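Local coordinates for protein coenzyme f420-dependent n5,n10-methylenetetrahydromethanopterin reductase (Methanopyrus kandleri, PDB 1EZW) that catalyses the reversible, coenzyme F420-dependent reduction of methylenetetrahydromethanopterin to methyltetrahydromethanopterin, a step of methanogenesis from carbon dioxide, at residues 47-52 with 81-86; 242-247 with 325-330; 302-307 with 340-345. All blocks are in the same frame, centred on the assembly; numbering follows the deposited sequence.

Followed from the N terminus, this TIM barrel shows how contacts near and far in sequence close loops of the chain. Interaction 1 comes first, joining helices 45-54 and 73-86; the 28 residues between its segments include barrel strand 60-63, and it is complete before the other two begin. Interaction 2 opens on helix 238-254, and interaction 3 opens at 302-307 before interaction 2 closes at 325-330. Interaction 3 closes last, at 340-345, so these two loops cross. Interaction 2 ties helix 238-254 to the loop after strand 321-324, interaction 3 the start of helix 304-316 to the end of helix 332-342. Nearest atoms of these two are about 5 Å apart, without touching; interaction 1 lies well away.

Interaction 1. Residues 47-52 with 81-86; sequences GVLTLA and ATLDWI
Leu49 and Leu83 join two neighbouring outer helices of the TIM barrel, 45-54 and 73-86, which flank strand 60-63 in the chain. As expected of helices that follow parallel strands, they run almost the same way, the short segments diverging by 13°. Their axes are 9.9 Å apart at closest approach. Thr50 and Leu83 have the nearest CA atoms.

Leu83 does most of the reaching. Its CG stands anti to the backbone N (chi1 180°), which carries both methyls across to helix 45-54. There the fork splits its work: CD1 settles on the backbone, 3.6 Å from Leu49 O, while CD2 meets the side chain, 3.8 Å from Leu49 CD1. Leu49 CB faces the fork and lies 3.9 Å from Leu83 CD1. Beyond Leu49, strand 60-63 continues the apolar surface through Leu61 and Pro63.

One residue on in helix 45-54, and nearly a turn on in helix 73-86, a methyl meets a methyl, Thr50 CG2 lying 4.1 Å from Ile86 CD1. Thr50 turns its OG1 back beside its own backbone N (chi1 -64°), where it is hydrogen-bonded to Met46 O, and this leaves CG2 to serve the neighbouring helix. Gly47 of a second subunit packs on both Thr50 and Ile86, placing this pair at a subunit interface of the tetramer. With the hydroxyl engaged within its own helix, the contact rests on dispersion and the exclusion of water, not on directional bonds.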
ATOM      1  N   GLY A  47      -5.900   8.195   8.718  1.00 14.67           N
ATOM      2  CA  GLY A  47      -6.073   6.932   7.996  1.00 14.83           C
ATOM      3  C   GLY A  47      -6.177   7.148   6.493  1.00 14.92           C
ATOM      4  O   GLY A  47      -5.497   6.471   5.709  1.00 15.32           O
ATOM      5  N   VAL A  48      -7.033   8.097   6.092  1.00 14.10           N
ATOM      6  CA  VAL A  48      -7.247   8.389   4.689  1.00 12.79           C
ATOM      7  C   VAL A  48      -5.963   8.945   4.042  1.00 14.23           C
ATOM      8  O   VAL A  48      -5.608   8.540   2.933  1.00 15.50           O
ATOM      9  CB  VAL A  48      -8.415   9.400   4.533  1.00 16.09           C
ATOM     10  CG1 VAL A  48      -8.569   9.831   3.055  1.00 17.74           C
ATOM     11  CG2 VAL A  48      -9.700   8.747   5.030  1.00 15.99           C
ATOM     12  N   LEU A  49      -5.275   9.883   4.699  1.00 13.30           N
ATOM     13  CA  LEU A  49      -4.047  10.401   4.070  1.00 15.35           C
ATOM     14  C   LEU A  49      -2.894   9.402   4.039  1.00 15.77           C
ATOM     15  O   LEU A  49      -2.077   9.452   3.126  1.00 15.39           O
ATOM     16  CB  LEU A  49      -3.618  11.703   4.754  1.00 15.16           C
ATOM     17  CG  LEU A  49      -4.528  12.907   4.456  1.00 16.08           C
ATOM     18  CD1 LEU A  49      -4.137  14.020   5.458  1.00 16.75           C
ATOM     19  CD2 LEU A  49      -4.379  13.374   3.031  1.00 17.16           C
ATOM     20  N   THR A  50      -2.821   8.492   5.005  1.00 15.39           N
ATOM     21  CA  THR A  50      -1.780   7.480   4.962  1.00 13.79           C
ATOM     22  C   THR A  50      -2.074   6.544   3.783  1.00 13.86           C
ATOM     23  O   THR A  50      -1.178   6.188   3.019  1.00 13.20           O
ATOM     24  CB  THR A  50      -1.710   6.695   6.290  1.00 15.12           C
ATOM     25  OG1 THR A  50      -1.334   7.599   7.336  1.00 15.58           O
ATOM     26  CG2 THR A  50      -0.598   5.629   6.196  1.00 14.68           C
ATOM     27  N   LEU A  51      -3.339   6.190   3.602  1.00 13.51           N
ATOM     28  CA  LEU A  51      -3.691   5.329   2.461  1.00 13.42           C
ATOM     29  C   LEU A  51      -3.398   6.112   1.157  1.00 13.43           C
ATOM     30  O   LEU A  51      -2.831   5.583   0.209  1.00 14.08           O
ATOM     31  CB  LEU A  51      -5.168   4.989   2.510  1.00 14.49           C
ATOM     32  CG  LEU A  51      -5.703   4.086   1.395  1.00 15.13           C
ATOM     33  CD1 LEU A  51      -4.992   2.702   1.433  1.00 17.35           C
ATOM     34  CD2 LEU A  51      -7.193   3.954   1.594  1.00 16.04           C
ATOM     35  N   ALA A  52      -3.764   7.393   1.117  1.00 14.58           N
ATOM     36  CA  ALA A  52      -3.466   8.164  -0.105  1.00 14.23           C
ATOM     37  C   ALA A  52      -1.968   8.266  -0.334  1.00 14.35           C
ATOM     38  O   ALA A  52      -1.508   8.262  -1.517  1.00 15.41           O
ATOM     39  CB  ALA A  52      -4.093   9.600   0.002  1.00 14.99           C
ATOM     40  N   ALA A  81       4.439  14.450  11.393  1.00 15.24           N
ATOM     41  CA  ALA A  81       5.729  13.879  11.141  1.00 13.44           C
ATOM     42  C   ALA A  81       5.602  12.466  10.523  1.00 13.78           C
ATOM     43  O   ALA A  81       6.400  12.088   9.670  1.00 14.01           O
ATOM     44  CB  ALA A  81       6.551  13.807  12.435  1.00 14.14           C
ATOM     45  N   THR A  82       4.580  11.728  10.948  1.00 13.95           N
ATOM     46  CA  THR A  82       4.381  10.335  10.479  1.00 13.64           C
ATOM     47  C   THR A  82       3.944  10.349   9.015  1.00 14.59           C
ATOM     48  O   THR A  82       4.490   9.608   8.210  1.00 15.37           O
ATOM     49  CB  THR A  82       3.357   9.620  11.378  1.00 15.41           C
ATOM     50  OG1 THR A  82       3.845   9.654  12.731  1.00 13.28           O
ATOM     51  CG2 THR A  82       3.180   8.114  10.967  1.00 13.69           C
ATOM     52  N   LEU A  83       2.933  11.169   8.711  1.00 14.95           N
ATOM     53  CA  LEU A  83       2.468  11.316   7.330  1.00 14.06           C
ATOM     54  C   LEU A  83       3.640  11.776   6.473  1.00 14.82           C
ATOM     55  O   LEU A  83       3.811  11.284   5.357  1.00 14.24           O
ATOM     56  CB  LEU A  83       1.378  12.361   7.234  1.00 14.28           C
ATOM     57  CG  LEU A  83       0.811  12.620   5.829  1.00 17.05           C
ATOM     58  CD1 LEU A  83       0.271  11.318   5.193  1.00 17.84           C
ATOM     59  CD2 LEU A  83      -0.346  13.607   5.958  1.00 18.35           C
ATOM     60  N   ASP A  84       4.453  12.725   6.956  1.00 13.85           N
ATOM     61  CA  ASP A  84       5.589  13.182   6.139  1.00 14.34           C
ATOM     62  C   ASP A  84       6.588  12.053   5.848  1.00 15.17           C
ATOM     63  O   ASP A  84       7.081  11.892   4.721  1.00 15.12           O
ATOM     64  CB  ASP A  84       6.354  14.300   6.863  1.00 14.18           C
ATOM     65  CG  ASP A  84       7.257  15.057   5.929  1.00 16.91           C
ATOM     66  OD1 ASP A  84       8.465  15.163   6.220  1.00 16.57           O
ATOM     67  OD2 ASP A  84       6.720  15.526   4.885  1.00 15.07           O
ATOM     68  N   TRP A  85       6.910  11.269   6.870  1.00 14.10           N
ATOM     69  CA  TRP A  85       7.865  10.196   6.684  1.00 13.84           C
ATOM     70  C   TRP A  85       7.309   9.141   5.703  1.00 13.44           C
ATOM     71  O   TRP A  85       7.984   8.728   4.739  1.00 14.16           O
ATOM     72  CB  TRP A  85       8.184   9.551   8.050  1.00 13.90           C
ATOM     73  CG  TRP A  85       9.352   8.612   7.957  1.00 13.59           C
ATOM     74  CD1 TRP A  85      10.679   8.899   8.254  1.00 15.07           C
ATOM     75  CD2 TRP A  85       9.317   7.252   7.520  1.00 14.55           C
ATOM     76  NE1 TRP A  85      11.460   7.777   8.016  1.00 15.82           N
ATOM     77  CE2 TRP A  85      10.651   6.762   7.567  1.00 14.28           C
ATOM     78  CE3 TRP A  85       8.293   6.393   7.080  1.00 14.39           C
ATOM     79  CZ2 TRP A  85      10.981   5.444   7.195  1.00 15.44           C
ATOM     80  CZ3 TRP A  85       8.623   5.093   6.697  1.00 14.49           C
ATOM     81  CH2 TRP A  85       9.954   4.627   6.758  1.00 15.37           C
ATOM     82  N   ILE A  86       6.095   8.666   5.954  1.00 12.39           N
ATOM     83  CA  ILE A  86       5.517   7.664   5.073  1.00 12.02           C
ATOM     84  C   ILE A  86       5.374   8.119   3.617  1.00 12.97           C
ATOM     85  O   ILE A  86       5.579   7.329   2.699  1.00 14.67           O
ATOM     86  CB  ILE A  86       4.146   7.212   5.627  1.00 13.25           C
ATOM     87  CG1 ILE A  86       4.403   6.455   6.951  1.00 14.69           C
ATOM     88  CG2 ILE A  86       3.479   6.229   4.645  1.00 13.88           C
ATOM     89  CD1 ILE A  86       3.132   6.089   7.720  1.00 14.87           C
TER

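Interaction 2. Residues 242-247 with 325-330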
ATOM      1  N   ILE A 242     -23.179  23.842 -13.574  1.00 31.70           N
ATOM      2  CA  ILE A 242     -23.847  24.790 -12.693  1.00 31.42           C
ATOM      3  C   ILE A 242     -24.869  24.125 -11.779  1.00 31.85           C
ATOM      4  O   ILE A 242     -24.978  24.440 -10.598  1.00 31.74           O
ATOM      5  CB  ILE A 242     -24.543  25.910 -13.520  1.00 33.24           C
ATOM      6  CG1 ILE A 242     -23.477  26.755 -14.227  1.00 34.09           C
ATOM      7  CG2 ILE A 242     -25.482  26.732 -12.615  1.00 34.95           C
ATOM      8  CD1 ILE A 242     -24.002  27.617 -15.381  1.00 37.38           C
ATOM      9  N   GLU A 243     -25.623  23.187 -12.334  1.00 33.00           N
ATOM     10  CA  GLU A 243     -26.643  22.513 -11.560  1.00 33.75           C
ATOM     11  C   GLU A 243     -26.046  21.778 -10.367  1.00 32.75           C
ATOM     12  O   GLU A 243     -26.617  21.776  -9.276  1.00 32.35           O
ATOM     13  CB  GLU A 243     -27.390  21.520 -12.457  1.00 36.62           C
ATOM     14  CG  GLU A 243     -28.614  20.891 -11.791  1.00 39.76           C
ATOM     15  CD  GLU A 243     -29.628  21.934 -11.373  1.00 42.06           C
ATOM     16  OE1 GLU A 243     -29.865  22.867 -12.173  1.00 44.19           O
ATOM     17  OE2 GLU A 243     -30.194  21.814 -10.260  1.00 43.45           O
ATOM     18  N   ALA A 244     -24.895  21.145 -10.583  1.00 32.72           N
ATOM     19  CA  ALA A 244     -24.228  20.379  -9.529  1.00 32.13           C
ATOM     20  C   ALA A 244     -23.820  21.228  -8.328  1.00 32.43           C
ATOM     21  O   ALA A 244     -23.661  20.726  -7.212  1.00 31.00           O
ATOM     22  CB  ALA A 244     -23.012  19.661 -10.120  1.00 31.45           C
ATOM     23  N   THR A 245     -23.638  22.529  -8.538  1.00 31.97           N
ATOM     24  CA  THR A 245     -23.246  23.379  -7.430  1.00 32.75           C
ATOM     25  C   THR A 245     -24.375  23.731  -6.467  1.00 33.20           C
ATOM     26  O   THR A 245     -24.117  24.023  -5.309  1.00 33.43           O
ATOM     27  CB  THR A 245     -22.695  24.767  -7.875  1.00 32.21           C
ATOM     28  OG1 THR A 245     -23.764  25.528  -8.442  1.00 33.32           O
ATOM     29  CG2 THR A 245     -21.603  24.643  -8.893  1.00 30.66           C
ATOM     30  N   LYS A 246     -25.618  23.684  -6.930  1.00 34.87           N
ATOM     31  CA  LYS A 246     -26.734  24.146  -6.097  1.00 36.21           C
ATOM     32  C   LYS A 246     -26.842  23.708  -4.652  1.00 37.33           C
ATOM     33  O   LYS A 246     -26.910  24.562  -3.761  1.00 36.98           O
ATOM     34  CB  LYS A 246     -28.056  23.942  -6.843  1.00 35.49           C
ATOM     35  CG  LYS A 246     -28.122  24.864  -8.061  1.00 36.54           C
ATOM     36  CD  LYS A 246     -29.426  24.787  -8.838  1.00 37.81           C
ATOM     37  CE  LYS A 246     -29.344  25.663 -10.090  1.00 37.91           C
ATOM     38  NZ  LYS A 246     -30.541  25.546 -10.971  1.00 39.92           N
ATOM     39  N   ILE A 247     -26.839  22.406  -4.386  1.00 38.28           N
ATOM     40  CA  ILE A 247     -26.930  21.980  -3.000  1.00 39.31           C
ATOM     41  C   ILE A 247     -25.802  22.589  -2.181  1.00 38.70           C
ATOM     42  O   ILE A 247     -26.021  23.068  -1.075  1.00 39.43           O
ATOM     43  CB  ILE A 247     -26.884  20.441  -2.851  1.00 40.88           C
ATOM     44  CG1 ILE A 247     -26.995  20.056  -1.372  1.00 42.47           C
ATOM     45  CG2 ILE A 247     -25.570  19.893  -3.415  1.00 41.37           C
ATOM     46  CD1 ILE A 247     -28.244  20.565  -0.670  1.00 43.57           C
ATOM     47  N   GLY A 325     -12.912  22.196  -4.733  1.00 19.98           N
ATOM     48  CA  GLY A 325     -13.674  21.533  -3.687  1.00 21.94           C
ATOM     49  C   GLY A 325     -15.059  21.164  -4.153  1.00 22.58           C
ATOM     50  O   GLY A 325     -15.463  21.499  -5.285  1.00 21.86           O
ATOM     51  N   SER A 326     -15.786  20.490  -3.263  1.00 23.03           N
ATOM     52  CA  SER A 326     -17.117  19.990  -3.539  1.00 24.36           C
ATOM     53  C   SER A 326     -17.975  21.001  -4.311  1.00 24.99           C
ATOM     54  O   SER A 326     -18.053  22.167  -3.912  1.00 25.42           O
ATOM     55  CB  SER A 326     -17.792  19.636  -2.211  1.00 25.29           C
ATOM     56  OG  SER A 326     -19.070  19.063  -2.438  1.00 31.88           O
ATOM     57  N   PRO A 327     -18.731  20.535  -5.320  1.00 24.88           N
ATOM     58  CA  PRO A 327     -18.871  19.133  -5.770  1.00 24.37           C
ATOM     59  C   PRO A 327     -17.762  18.587  -6.664  1.00 24.63           C
ATOM     60  O   PRO A 327     -17.715  17.372  -6.937  1.00 25.06           O
ATOM     61  CB  PRO A 327     -20.210  19.169  -6.507  1.00 24.78           C
ATOM     62  CG  PRO A 327     -20.061  20.584  -7.256  1.00 25.24           C
ATOM     63  CD  PRO A 327     -19.660  21.423  -6.066  1.00 24.75           C
ATOM     64  N   ILE A 328     -16.900  19.485  -7.147  1.00 23.44           N
ATOM     65  CA  ILE A 328     -15.812  19.222  -8.078  1.00 24.00           C
ATOM     66  C   ILE A 328     -16.379  19.158  -9.497  1.00 24.01           C
ATOM     67  O   ILE A 328     -15.870  19.806 -10.424  1.00 24.12           O
ATOM     68  CB  ILE A 328     -14.986  17.937  -7.685  1.00 23.30           C
ATOM     69  CG1 ILE A 328     -14.321  18.210  -6.324  1.00 25.98           C
ATOM     70  CG2 ILE A 328     -13.886  17.664  -8.746  1.00 25.48           C
ATOM     71  CD1 ILE A 328     -13.412  17.120  -5.846  1.00 30.33           C
ATOM     72  N   GLY A 329     -17.455  18.393  -9.665  1.00 25.30           N
ATOM     73  CA  GLY A 329     -18.110  18.301 -10.957  1.00 26.04           C
ATOM     74  C   GLY A 329     -19.161  17.216 -10.841  1.00 28.49           C
ATOM     75  O   GLY A 329     -19.200  16.488  -9.844  1.00 27.42           O
ATOM     76  N   PRO A 330     -20.063  17.115 -11.819  1.00 28.10           N
ATOM     77  CA  PRO A 330     -21.111  16.093 -11.803  1.00 28.98           C
ATOM     78  C   PRO A 330     -20.509  14.685 -11.580  1.00 29.79           C
ATOM     79  O   PRO A 330     -21.083  13.876 -10.862  1.00 29.97           O
ATOM     80  CB  PRO A 330     -21.755  16.284 -13.174  1.00 29.36           C
ATOM     81  CG  PRO A 330     -21.728  17.853 -13.268  1.00 29.58           C
ATOM     82  CD  PRO A 330     -20.226  18.018 -12.975  1.00 29.00           C
TER
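The peptide group that follows Ala244 offers one face to Pro327, which brings the CG edge of its ring over the carbonyl oxygen, with the rest of the ring reaching out past it. Pro327 CG stands above the peptide plane, almost directly over Ala244 O, 3.6 Å away, and CB of the same ring is 3.9 Å from that oxygen. The proline thus meets backbone first; the methyl, Ala244 CB, is a little farther from its CG, at 4.2 Å. Pro330 brings up a second ring, its CG 3.9 Å from Ala244 CB, so the small side chain touches the CG corners of two prolines.

The flat carboxylate of Glu243 belongs to another side of the helix. Lys246 NZ approaches its OE1 from the syn side, 30° out of plane, in a salt bridge of 3.0 Å.

Pro327 follows a cis peptide bond in the loop between strand 321-324 and helix 332-342 of the barrel. Ser233, on strand 232-234, touches Ala244, Thr245, Pro327 and Pro330 alike, and the same strand bonds through its backbone to Gly325 and Ile328. Thr245 meets Pro327 CG through its CA, at 4.2 Å. Its OG1 instead donates to Ile242 O within the helix, over 2.7 Å and in the carbonyl plane, and that oxygen also receives Thr245 N.

The contact is therefore one of van der Waals fit, shaped by two rigid rings and the cis peptide.

Interaction 3. Residues 302-307 with 340-345. Unlike the reference sequence in segment 340-345: Ile344 (reference Leu).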
ATOM      1  N   GLY A 302     -18.972  25.927 -14.408  1.00 25.24           N
ATOM      2  CA  GLY A 302     -19.193  26.068 -15.845  1.00 25.99           C
ATOM      3  C   GLY A 302     -18.333  25.175 -16.699  1.00 27.57           C
ATOM      4  O   GLY A 302     -17.780  24.203 -16.178  1.00 24.65           O
ATOM      5  N   ASP A 303     -18.223  25.465 -17.998  1.00 26.76           N
ATOM      6  CA  ASP A 303     -17.371  24.657 -18.862  1.00 26.91           C
ATOM      7  C   ASP A 303     -15.953  25.163 -18.706  1.00 26.69           C
ATOM      8  O   ASP A 303     -15.720  26.168 -18.024  1.00 26.42           O
ATOM      9  CB  ASP A 303     -17.870  24.642 -20.340  1.00 26.39           C
ATOM     10  CG  ASP A 303     -17.995  26.034 -20.969  1.00 30.47           C
ATOM     11  OD1 ASP A 303     -18.761  26.145 -21.961  1.00 30.70           O
ATOM     12  OD2 ASP A 303     -17.343  26.994 -20.537  1.00 26.13           O
ATOM     13  N   PRO A 304     -14.971  24.463 -19.282  1.00 26.47           N
ATOM     14  CA  PRO A 304     -13.582  24.893 -19.159  1.00 25.46           C
ATOM     15  C   PRO A 304     -13.322  26.360 -19.499  1.00 28.37           C
ATOM     16  O   PRO A 304     -12.528  27.033 -18.841  1.00 25.99           O
ATOM     17  CB  PRO A 304     -12.846  23.905 -20.062  1.00 27.49           C
ATOM     18  CG  PRO A 304     -13.647  22.678 -19.866  1.00 27.31           C
ATOM     19  CD  PRO A 304     -15.041  23.204 -20.042  1.00 28.01           C
ATOM     20  N   ASP A 305     -13.989  26.874 -20.521  1.00 27.09           N
ATOM     21  CA  ASP A 305     -13.743  28.272 -20.844  1.00 28.35           C
ATOM     22  C   ASP A 305     -14.151  29.241 -19.749  1.00 25.31           C
ATOM     23  O   ASP A 305     -13.405  30.162 -19.423  1.00 27.50           O
ATOM     24  CB  ASP A 305     -14.442  28.634 -22.142  1.00 32.42           C
ATOM     25  CG  ASP A 305     -13.461  28.874 -23.213  1.00 39.10           C
ATOM     26  OD1 ASP A 305     -12.795  27.886 -23.614  1.00 41.54           O
ATOM     27  OD2 ASP A 305     -13.317  30.057 -23.611  1.00 43.75           O
ATOM     28  N   THR A 306     -15.323  29.016 -19.191  1.00 23.44           N
ATOM     29  CA  THR A 306     -15.863  29.822 -18.112  1.00 23.95           C
ATOM     30  C   THR A 306     -14.985  29.703 -16.880  1.00 24.58           C
ATOM     31  O   THR A 306     -14.677  30.694 -16.211  1.00 23.70           O
ATOM     32  CB  THR A 306     -17.267  29.357 -17.784  1.00 24.23           C
ATOM     33  OG1 THR A 306     -18.091  29.585 -18.937  1.00 26.16           O
ATOM     34  CG2 THR A 306     -17.865  30.119 -16.623  1.00 24.30           C
ATOM     35  N   VAL A 307     -14.597  28.469 -16.579  1.00 23.88           N
ATOM     36  CA  VAL A 307     -13.747  28.244 -15.410  1.00 24.32           C
ATOM     37  C   VAL A 307     -12.407  28.932 -15.537  1.00 23.27           C
ATOM     38  O   VAL A 307     -11.924  29.525 -14.568  1.00 24.19           O
ATOM     39  CB  VAL A 307     -13.546  26.710 -15.165  1.00 24.66           C
ATOM     40  CG1 VAL A 307     -12.423  26.456 -14.145  1.00 25.35           C
ATOM     41  CG2 VAL A 307     -14.834  26.155 -14.661  1.00 23.12           C
ATOM     42  N   GLY A 340      -7.329  18.953 -15.429  1.00 21.05           N
ATOM     43  CA  GLY A 340      -5.955  18.719 -15.843  1.00 22.33           C
ATOM     44  C   GLY A 340      -5.736  18.925 -17.347  1.00 24.41           C
ATOM     45  O   GLY A 340      -4.683  19.409 -17.764  1.00 25.96           O
ATOM     46  N   GLN A 341      -6.735  18.575 -18.148  1.00 25.81           N
ATOM     47  CA  GLN A 341      -6.624  18.697 -19.615  1.00 27.18           C
ATOM     48  C   GLN A 341      -6.966  20.052 -20.205  1.00 27.04           C
ATOM     49  O   GLN A 341      -6.327  20.448 -21.186  1.00 25.84           O
ATOM     50  CB  GLN A 341      -7.526  17.671 -20.296  1.00 31.58           C
ATOM     51  CG  GLN A 341      -7.046  16.224 -20.189  1.00 37.12           C
ATOM     52  CD  GLN A 341      -5.760  15.992 -20.969  1.00 40.76           C
ATOM     53  OE1 GLN A 341      -4.693  15.762 -20.394  1.00 44.04           O
ATOM     54  NE2 GLN A 341      -5.853  16.078 -22.291  1.00 42.42           N
ATOM     55  N   GLU A 342      -7.952  20.751 -19.642  1.00 25.94           N
ATOM     56  CA  GLU A 342      -8.376  22.019 -20.259  1.00 27.73           C
ATOM     57  C   GLU A 342      -8.324  23.272 -19.394  1.00 28.00           C
ATOM     58  O   GLU A 342      -8.782  24.365 -19.837  1.00 27.78           O
ATOM     59  CB  GLU A 342      -9.793  21.862 -20.813  1.00 29.26           C
ATOM     60  CG  GLU A 342      -9.952  20.623 -21.712  1.00 31.06           C
ATOM     61  CD  GLU A 342     -11.246  20.617 -22.500  1.00 35.83           C
ATOM     62  OE1 GLU A 342     -11.570  19.556 -23.092  1.00 36.50           O
ATOM     63  OE2 GLU A 342     -11.941  21.666 -22.547  1.00 36.71           O
ATOM     64  N   VAL A 343      -7.825  23.143 -18.161  1.00 25.15           N
ATOM     65  CA  VAL A 343      -7.730  24.308 -17.299  1.00 23.61           C
ATOM     66  C   VAL A 343      -6.286  24.556 -16.893  1.00 25.40           C
ATOM     67  O   VAL A 343      -5.721  25.617 -17.190  1.00 26.25           O
ATOM     68  CB  VAL A 343      -8.614  24.160 -16.023  1.00 21.60           C
ATOM     69  CG1 VAL A 343      -8.397  25.365 -15.097  1.00 22.95           C
ATOM     70  CG2 VAL A 343     -10.098  24.057 -16.412  1.00 22.68           C
ATOM     71  N   ILE A 344      -5.670  23.587 -16.200  1.00 24.31           N
ATOM     72  CA  ILE A 344      -4.299  23.769 -15.743  1.00 24.95           C
ATOM     73  C   ILE A 344      -3.282  24.184 -16.823  1.00 26.57           C
ATOM     74  O   ILE A 344      -2.453  25.045 -16.571  1.00 27.31           O
ATOM     75  CB  ILE A 344      -3.809  22.493 -14.980  1.00 24.22           C
ATOM     76  CG1 ILE A 344      -4.643  22.377 -13.689  1.00 22.61           C
ATOM     77  CG2 ILE A 344      -2.300  22.574 -14.662  1.00 25.95           C
ATOM     78  CD1 ILE A 344      -4.330  21.126 -12.829  1.00 23.16           C
ATOM     79  N   PRO A 345      -3.335  23.576 -18.030  1.00 29.02           N
ATOM     80  CA  PRO A 345      -2.381  23.956 -19.086  1.00 31.86           C
ATOM     81  C   PRO A 345      -2.403  25.462 -19.447  1.00 33.93           C
ATOM     82  O   PRO A 345      -1.409  26.006 -19.962  1.00 36.13           O
ATOM     83  CB  PRO A 345      -2.812  23.067 -20.256  1.00 31.18           C
ATOM     84  CG  PRO A 345      -3.335  21.812 -19.527  1.00 29.55           C
ATOM     85  CD  PRO A 345      -4.222  22.502 -18.512  1.00 27.71           C
TER
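Pro304 and Glu342 have the nearest CA atoms of the two segments, 6.0 Å apart, where the first turn of helix 304-316 meets the last turn of helix 332-342. At Glu342 the backbone phi widens to -123°.

The Pro304 ring crosses the Glu342 side chain obliquely and touches it twice. Its CB lies 3.7 Å from Glu342 CB, and its CG is 3.3 Å from OE2 of the Glu342 carboxylate. A chi1 of -51° sets Glu342 CG beside the backbone N, and the extended chain beyond it carries OE2 to the ring. Asp303 is the N-cap of the first turn: Thr306 N donates to its OD2 over 3.2 Å, nearly straight at 165°, and OE2 of Glu238 is hydrogen-bonded to both Asp303 N and Thr306 OG1.

In this TIM barrel the two helices flank strand 321-324 in the chain, and here the start of one meets the end of the other, over Ile234 of strand 232-234, which packs against Pro304, Val307 and Val343. The side chains of Val307 and Val343 cross at about a right angle, Val307 CG1 lying 4.0 Å from Val343 CG2. Val343 also rests on Val308 and Ile311, farther along helix 304-316, and on Phe6 of strand 5-10.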